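Long-range contact in uncharacterized protein (Trypanosoma congolense, PDB 4E40), which is the cell-surface haptoglobin-hemoglobin receptor of the trypanosome, a helical-bundle protein that probably takes up heme iron from its host: residues A[56-70]-A[230-244]. Numbering follows the deposited sequence.
Sequences ILAKGGAAVERASAA and LEKAEKAAEEAETES. Unlike the reference sequence in segment 56-70: V64 (reference Ala).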
ATOM      1  N   ILE A  56      19.975  13.287  -3.572  1.00 17.44           N
ATOM      2  CA  ILE A  56      19.951  13.836  -4.953  1.00 17.37           C
ATOM      3  C   ILE A  56      19.831  15.361  -4.921  1.00 16.78           C
ATOM      4  O   ILE A  56      20.563  16.053  -5.640  1.00 16.21           O
ATOM      5  CB  ILE A  56      18.784  13.199  -5.755  1.00 17.72           C
ATOM      6  CG1 ILE A  56      19.240  11.791  -6.109  1.00 20.31           C
ATOM      7  CG2 ILE A  56      18.527  14.010  -7.034  1.00 17.69           C
ATOM      8  CD1 ILE A  56      18.077  10.970  -6.621  1.00 20.38           C
ATOM      9  N   LEU A  57      18.962  15.870  -4.036  1.00 16.46           N
ATOM     10  CA  LEU A  57      18.755  17.313  -3.953  1.00 17.00           C
ATOM     11  C   LEU A  57      20.022  18.002  -3.433  1.00 16.36           C
ATOM     12  O   LEU A  57      20.383  19.043  -3.935  1.00 18.34           O
ATOM     13  CB  LEU A  57      17.587  17.619  -2.998  1.00 18.60           C
ATOM     14  CG  LEU A  57      17.149  19.079  -3.169  1.00 22.79           C
ATOM     15  CD1 LEU A  57      16.937  19.613  -4.599  1.00 27.24           C
ATOM     16  CD2 LEU A  57      15.873  19.291  -2.364  1.00 24.89           C
ATOM     17  N   ALA A  58      20.642  17.424  -2.427  1.00 17.17           N
ATOM     18  CA  ALA A  58      21.881  18.027  -1.873  1.00 17.18           C
ATOM     19  C   ALA A  58      22.998  18.041  -2.937  1.00 17.60           C
ATOM     20  O   ALA A  58      23.671  19.051  -3.113  1.00 18.73           O
ATOM     21  CB  ALA A  58      22.271  17.246  -0.630  1.00 17.75           C
ATOM     22  N   LYS A  59      23.149  16.935  -3.703  1.00 18.30           N
ATOM     23  CA  LYS A  59      24.188  16.963  -4.767  1.00 18.65           C
ATOM     24  C   LYS A  59      23.884  17.988  -5.843  1.00 17.75           C
ATOM     25  O   LYS A  59      24.781  18.596  -6.402  1.00 18.29           O
ATOM     26  CB  LYS A  59      24.307  15.552  -5.398  1.00 19.71           C
ATOM     27  CG  LYS A  59      25.019  14.566  -4.509  1.00 24.31           C
ATOM     28  CD  LYS A  59      24.965  13.176  -5.150  1.00 28.14           C
ATOM     29  CE  LYS A  59      25.816  12.094  -4.462  1.00 36.38           C
ATOM     30  NZ  LYS A  59      26.238  12.522  -3.094  1.00 41.83           N
ATOM     31  N   GLY A  60      22.588  18.130  -6.181  1.00 17.95           N
ATOM     32  CA  GLY A  60      22.167  19.136  -7.155  1.00 17.81           C
ATOM     33  C   GLY A  60      22.423  20.579  -6.692  1.00 18.49           C
ATOM     34  O   GLY A  60      22.977  21.391  -7.464  1.00 19.06           O
ATOM     35  N   GLY A  61      22.097  20.852  -5.440  1.00 17.56           N
ATOM     36  CA  GLY A  61      22.352  22.196  -4.885  1.00 18.79           C
ATOM     37  C   GLY A  61      23.829  22.502  -4.858  1.00 17.71           C
ATOM     38  O   GLY A  61      24.203  23.634  -5.228  1.00 18.73           O
ATOM     39  N   ALA A  62      24.650  21.523  -4.473  1.00 17.62           N
ATOM     40  CA  ALA A  62      26.115  21.724  -4.438  1.00 18.23           C
ATOM     41  C   ALA A  62      26.682  21.993  -5.833  1.00 19.12           C
ATOM     42  O   ALA A  62      27.437  22.973  -6.044  1.00 20.05           O
ATOM     43  CB  ALA A  62      26.824  20.525  -3.817  1.00 18.94           C
ATOM     44  N   ALA A  63      26.229  21.198  -6.809  1.00 20.12           N
ATOM     45  CA  ALA A  63      26.651  21.409  -8.222  1.00 20.68           C
ATOM     46  C   ALA A  63      26.297  22.770  -8.779  1.00 20.65           C
ATOM     47  O   ALA A  63      27.160  23.427  -9.373  1.00 22.23           O
ATOM     48  CB  ALA A  63      26.081  20.289  -9.158  1.00 22.36           C
ATOM     49  N   VAL A  64      25.063  23.233  -8.587  1.00 18.93           N
ATOM     50  CA  VAL A  64      24.635  24.528  -9.113  1.00 19.20           C
ATOM     51  C   VAL A  64      25.443  25.655  -8.472  1.00 20.53           C
ATOM     52  O   VAL A  64      25.835  26.585  -9.142  1.00 20.81           O
ATOM     53  CB  VAL A  64      23.125  24.710  -8.943  1.00 22.05           C
ATOM     54  CG1 VAL A  64      22.726  26.129  -9.263  1.00 25.07           C
ATOM     55  CG2 VAL A  64      22.486  23.773  -9.974  1.00 22.52           C
ATOM     56  N   GLU A  65      25.741  25.501  -7.184  1.00 20.80           N
ATOM     57  CA  GLU A  65      26.526  26.580  -6.591  1.00 21.98           C
ATOM     58  C   GLU A  65      27.958  26.621  -7.091  1.00 21.15           C
ATOM     59  O   GLU A  65      28.531  27.733  -7.244  1.00 22.56           O
ATOM     60  CB  GLU A  65      26.361  26.576  -5.049  1.00 22.96           C
ATOM     61  CG  GLU A  65      24.928  26.893  -4.570  1.00 25.85           C
ATOM     62  CD  GLU A  65      24.253  28.111  -5.255  1.00 30.79           C
ATOM     63  OE1 GLU A  65      24.826  29.213  -5.319  1.00 35.17           O
ATOM     64  OE2 GLU A  65      23.140  27.961  -5.802  1.00 30.00           O
ATOM     65  N   ARG A  66      28.560  25.467  -7.356  1.00 20.60           N
ATOM     66  CA  ARG A  66      29.878  25.421  -7.996  1.00 22.29           C
ATOM     67  C   ARG A  66      29.809  26.049  -9.388  1.00 23.07           C
ATOM     68  O   ARG A  66      30.717  26.814  -9.794  1.00 23.07           O
ATOM     69  CB  ARG A  66      30.406  24.023  -8.045  1.00 25.52           C
ATOM     70  CG  ARG A  66      30.815  23.554  -6.638  1.00 28.95           C
ATOM     71  CD  ARG A  66      31.568  22.220  -6.709  1.00 33.40           C
ATOM     72  NE  ARG A  66      30.678  21.105  -6.483  1.00 44.65           N
ATOM     73  CZ  ARG A  66      30.137  20.359  -7.434  1.00 46.71           C
ATOM     74  NH1 ARG A  66      29.335  19.385  -7.064  1.00 39.09           N
ATOM     75  NH2 ARG A  66      30.386  20.588  -8.734  1.00 47.77           N
ATOM     76  N   ALA A  67      28.711  25.765 -10.105  1.00 21.67           N
ATOM     77  CA  ALA A  67      28.589  26.375 -11.434  1.00 22.71           C
ATOM     78  C   ALA A  67      28.446  27.921 -11.322  1.00 22.83           C
ATOM     79  O   ALA A  67      29.065  28.664 -12.129  1.00 22.67           O
ATOM     80  CB  ALA A  67      27.400  25.732 -12.184  1.00 21.69           C
ATOM     81  N   SER A  68      27.664  28.397 -10.340  1.00 23.40           N
ATOM     82  CA  SER A  68      27.423  29.830 -10.109  1.00 24.11           C
ATOM     83  C   SER A  68      28.740  30.502  -9.740  1.00 24.65           C
ATOM     84  O   SER A  68      29.034  31.620 -10.220  1.00 24.04           O
ATOM     85  CB  SER A  68      26.430  30.057  -8.997  1.00 28.62           C
ATOM     86  OG  SER A  68      25.113  29.747  -9.464  1.00 36.78           O
ATOM     87  N   ALA A  69      29.544  29.786  -8.937  1.00 23.69           N
ATOM     88  CA  ALA A  69      30.888  30.332  -8.588  1.00 24.83           C
ATOM     89  C   ALA A  69      31.795  30.493  -9.827  1.00 25.72           C
ATOM     90  O   ALA A  69      32.521  31.502  -9.933  1.00 24.54           O
ATOM     91  CB  ALA A  69      31.549  29.539  -7.472  1.00 25.25           C
ATOM     92  N   ALA A  70      31.706  29.536 -10.784  1.00 24.62           N
ATOM     93  CA  ALA A  70      32.445  29.586 -12.076  1.00 25.77           C
ATOM     94  C   ALA A  70      32.013  30.778 -12.934  1.00 26.02           C
ATOM     95  O   ALA A  70      32.877  31.517 -13.463  1.00 27.25           O
ATOM     96  CB  ALA A  70      32.356  28.249 -12.824  1.00 27.84           C
ATOM     97  N   LEU A 230      19.636  15.249 -12.345  1.00 17.09           N
ATOM     98  CA  LEU A 230      20.878  15.432 -11.616  1.00 17.40           C
ATOM     99  C   LEU A 230      22.120  15.226 -12.460  1.00 17.73           C
ATOM    100  O   LEU A 230      23.067  16.019 -12.378  1.00 17.58           O
ATOM    101  CB  LEU A 230      20.930  14.536 -10.346  1.00 17.95           C
ATOM    102  CG  LEU A 230      22.247  14.692  -9.582  1.00 17.49           C
ATOM    103  CD1 LEU A 230      22.465  16.134  -8.974  1.00 18.42           C
ATOM    104  CD2 LEU A 230      22.215  13.623  -8.456  1.00 19.10           C
ATOM    105  N   GLU A 231      22.118  14.145 -13.252  1.00 17.64           N
ATOM    106  CA  GLU A 231      23.223  13.887 -14.143  1.00 19.01           C
ATOM    107  C   GLU A 231      23.461  15.092 -15.092  1.00 18.43           C
ATOM    108  O   GLU A 231      24.603  15.457 -15.308  1.00 18.29           O
ATOM    109  CB  GLU A 231      23.013  12.576 -14.875  1.00 21.55           C
ATOM    110  CG  GLU A 231      24.174  12.374 -15.820  1.00 26.15           C
ATOM    111  CD  GLU A 231      24.677  10.972 -16.015  1.00 33.63           C
ATOM    112  OE1 GLU A 231      24.334  10.064 -15.237  1.00 37.07           O
ATOM    113  OE2 GLU A 231      25.431  10.801 -17.005  1.00 34.52           O
ATOM    114  N   LYS A 232      22.382  15.644 -15.663  1.00 17.41           N
ATOM    115  CA  LYS A 232      22.502  16.802 -16.530  1.00 17.29           C
ATOM    116  C   LYS A 232      23.140  17.981 -15.767  1.00 16.24           C
ATOM    117  O   LYS A 232      24.078  18.612 -16.246  1.00 16.47           O
ATOM    118  CB  LYS A 232      21.131  17.139 -17.135  1.00 18.03           C
ATOM    119  CG  LYS A 232      21.312  18.291 -18.154  1.00 18.88           C
ATOM    120  CD  LYS A 232      20.012  18.716 -18.832  1.00 20.89           C
ATOM    121  CE  LYS A 232      19.375  17.608 -19.629  1.00 21.64           C
ATOM    122  NZ  LYS A 232      18.336  18.275 -20.530  1.00 20.03           N
ATOM    123  N   ALA A 233      22.623  18.211 -14.558  1.00 16.34           N
ATOM    124  CA  ALA A 233      23.113  19.333 -13.774  1.00 17.12           C
ATOM    125  C   ALA A 233      24.587  19.159 -13.427  1.00 17.36           C
ATOM    126  O   ALA A 233      25.343  20.134 -13.492  1.00 18.30           O
ATOM    127  CB  ALA A 233      22.289  19.490 -12.506  1.00 17.41           C
ATOM    128  N   GLU A 234      24.977  17.932 -13.057  1.00 17.39           N
ATOM    129  CA  GLU A 234      26.383  17.673 -12.694  1.00 19.34           C
ATOM    130  C   GLU A 234      27.341  17.776 -13.873  1.00 19.94           C
ATOM    131  O   GLU A 234      28.406  18.351 -13.742  1.00 21.22           O
ATOM    132  CB  GLU A 234      26.530  16.288 -12.061  1.00 21.92           C
ATOM    133  CG  GLU A 234      25.936  16.192 -10.667  1.00 22.88           C
ATOM    134  CD  GLU A 234      25.982  14.756 -10.144  1.00 28.29           C
ATOM    135  OE1 GLU A 234      25.955  13.813 -10.953  1.00 33.14           O
ATOM    136  OE2 GLU A 234      25.927  14.571  -8.911  1.00 31.39           O
ATOM    137  N   LYS A 235      26.952  17.282 -15.041  1.00 19.54           N
ATOM    138  CA  LYS A 235      27.808  17.436 -16.224  1.00 20.64           C
ATOM    139  C   LYS A 235      27.938  18.875 -16.659  1.00 19.78           C
ATOM    140  O   LYS A 235      29.013  19.293 -17.023  1.00 20.93           O
ATOM    141  CB  LYS A 235      27.263  16.569 -17.376  1.00 22.18           C
ATOM    142  CG  LYS A 235      27.302  15.073 -17.042  1.00 28.49           C
ATOM    143  CD  LYS A 235      28.705  14.480 -17.186  1.00 33.40           C
ATOM    144  CE  LYS A 235      28.826  13.200 -16.361  1.00 39.59           C
ATOM    145  NZ  LYS A 235      30.147  12.563 -16.639  1.00 46.70           N
ATOM    146  N   ALA A 236      26.839  19.626 -16.600  1.00 19.95           N
ATOM    147  CA  ALA A 236      26.891  21.027 -16.990  1.00 18.97           C
ATOM    148  C   ALA A 236      27.742  21.835 -15.987  1.00 19.44           C
ATOM    149  O   ALA A 236      28.528  22.698 -16.371  1.00 22.45           O
ATOM    150  CB  ALA A 236      25.455  21.577 -17.038  1.00 18.77           C
ATOM    151  N   ALA A 237      27.569  21.535 -14.706  1.00 19.69           N
ATOM    152  CA  ALA A 237      28.450  22.203 -13.722  1.00 20.55           C
ATOM    153  C   ALA A 237      29.931  21.860 -13.937  1.00 22.17           C
ATOM    154  O   ALA A 237      30.778  22.744 -13.798  1.00 23.26           O
ATOM    155  CB  ALA A 237      28.007  21.892 -12.294  1.00 20.81           C
ATOM    156  N   GLU A 238      30.243  20.616 -14.253  0.50 22.73           N
ATOM    157  CA  GLU A 238      31.606  20.241 -14.552  0.50 25.54           C
ATOM    158  C   GLU A 238      32.156  21.081 -15.721  0.50 24.77           C
ATOM    159  O   GLU A 238      33.252  21.689 -15.652  0.50 23.91           O
ATOM    160  CB  GLU A 238      31.692  18.748 -14.841  0.50 26.47           C
ATOM    161  CG  GLU A 238      31.518  17.843 -13.637  0.50 28.81           C
ATOM    162  CD  GLU A 238      31.250  16.400 -14.048  0.50 31.04           C
ATOM    163  OE1 GLU A 238      31.586  16.041 -15.201  0.50 34.06           O
ATOM    164  OE2 GLU A 238      30.693  15.622 -13.239  0.50 33.97           O
ATOM    165  N   GLU A 239      31.377  21.171 -16.798  1.00 24.63           N
ATOM    166  CA  GLU A 239      31.813  22.012 -17.917  1.00 27.13           C
ATOM    167  C   GLU A 239      32.070  23.453 -17.509  1.00 25.27           C
ATOM    168  O   GLU A 239      33.092  24.067 -17.908  1.00 26.57           O
ATOM    169  CB  GLU A 239      30.867  21.894 -19.149  1.00 27.33           C
ATOM    170  CG  GLU A 239      31.624  22.529 -20.342  1.00 30.47           C
ATOM    171  CD  GLU A 239      30.785  22.911 -21.548  1.00 33.86           C
ATOM    172  OE1 GLU A 239      29.536  22.789 -21.524  1.00 35.88           O
ATOM    173  OE2 GLU A 239      31.440  23.404 -22.507  1.00 32.46           O
ATOM    174  N   ALA A 240      31.175  24.021 -16.708  1.00 24.45           N
ATOM    175  CA  ALA A 240      31.351  25.385 -16.244  1.00 24.71           C
ATOM    176  C   ALA A 240      32.692  25.500 -15.478  1.00 27.02           C
ATOM    177  O   ALA A 240      33.426  26.463 -15.698  1.00 27.69           O
ATOM    178  CB  ALA A 240      30.182  25.855 -15.391  1.00 24.64           C
ATOM    179  N   GLU A 241      32.991  24.550 -14.597  0.50 29.11           N
ATOM    180  CA  GLU A 241      34.253  24.596 -13.831  0.50 31.26           C
ATOM    181  C   GLU A 241      35.453  24.432 -14.762  0.50 33.63           C
ATOM    182  O   GLU A 241      36.366  25.276 -14.767  0.50 32.80           O
ATOM    183  CB  GLU A 241      34.265  23.533 -12.717  0.50 33.32           C
ATOM    184  CG  GLU A 241      33.192  23.745 -11.657  0.50 36.92           C
ATOM    185  CD  GLU A 241      33.347  22.845 -10.439  0.50 40.92           C
ATOM    186  OE1 GLU A 241      32.850  21.696 -10.449  0.50 45.19           O
ATOM    187  OE2 GLU A 241      33.933  23.314  -9.448  0.50 43.21           O
ATOM    188  N   THR A 242      35.441  23.367 -15.560  1.00 32.05           N
ATOM    189  CA  THR A 242      36.555  23.068 -16.452  1.00 34.72           C
ATOM    190  C   THR A 242      36.873  24.261 -17.371  1.00 35.26           C
ATOM    191  O   THR A 242      38.036  24.708 -17.468  1.00 35.69           O
ATOM    192  CB  THR A 242      36.264  21.799 -17.293  1.00 34.68           C
ATOM    193  OG1 THR A 242      36.163  20.679 -16.432  1.00 37.53           O
ATOM    194  CG2 THR A 242      37.421  21.505 -18.252  1.00 36.95           C
ATOM    195  N   GLU A 243      35.850  24.835 -18.001  1.00 34.83           N
ATOM    196  CA  GLU A 243      36.082  25.972 -18.889  1.00 34.19           C
ATOM    197  C   GLU A 243      36.523  27.245 -18.178  1.00 34.54           C
ATOM    198  O   GLU A 243      37.350  28.018 -18.714  1.00 33.20           O
ATOM    199  CB  GLU A 243      34.848  26.257 -19.746  1.00 34.19           C
ATOM    200  CG  GLU A 243      34.557  25.129 -20.733  1.00 36.65           C
ATOM    201  CD  GLU A 243      35.586  25.060 -21.877  1.00 39.77           C
ATOM    202  OE1 GLU A 243      36.076  26.114 -22.323  1.00 42.26           O
ATOM    203  OE2 GLU A 243      35.908  23.948 -22.333  1.00 43.26           O
ATOM    204  N   SER A 244      35.983  27.458 -16.986  1.00 32.97           N
ATOM    205  CA  SER A 244      36.373  28.572 -16.119  1.00 36.09           C
ATOM    206  C   SER A 244      37.882  28.524 -15.830  1.00 38.26           C
ATOM    207  O   SER A 244      38.570  29.576 -15.880  1.00 41.00           O
ATOM    208  CB  SER A 244      35.593  28.490 -14.808  1.00 37.51           C
ATOM    209  OG  SER A 244      35.316  29.809 -14.373  1.00 45.80           O
TER
HETATM  210  O   HOH W   1      29.617  18.336 -11.255  1.00 35.60           O
HETATM  211  O   HOH W   2      33.229  26.650  -9.204  1.00 36.08           O
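The guanidinium of R66 and the carboxylate of E241 meet with their planes 28° apart. One face of the guanidinium, folded back by the bend at chi3 (-96°), looks on its own helix, with A62 O and A63 CA below it, both offset toward its border; at its edge, NH2 gives E241 OE1 a bent salt-bridge hydrogen bond of 3.2 Å from above the carboxylate plane. A water in the guanidinium plane accepts weakly from NH2 and donates to E234 O. Behind this polar pair the helices meet through alanines: A237 CB sits 3.4 Å from A63 O and 3.9 Å from A67 CB, and A70 CB rests on A240 O at 3.5 Å. At one end L230 CD1 lies over bare backbone, 3.4 Å from G60 N, while CD2 touches I56 CG2. At the other, S244 OG donates to A70 O (3.1 Å). With alanine and glycine at the interface, the segment axes come within 8.4 Å, 27° from parallel. I56 also adjoins K52, which binds heme b in another structure of this receptor; none is bound here. In the helical bundle, helix 82-147 packs against helices 28-73 and 192-246: V101 meets I56, H95 meets V64 and V93 meets A236.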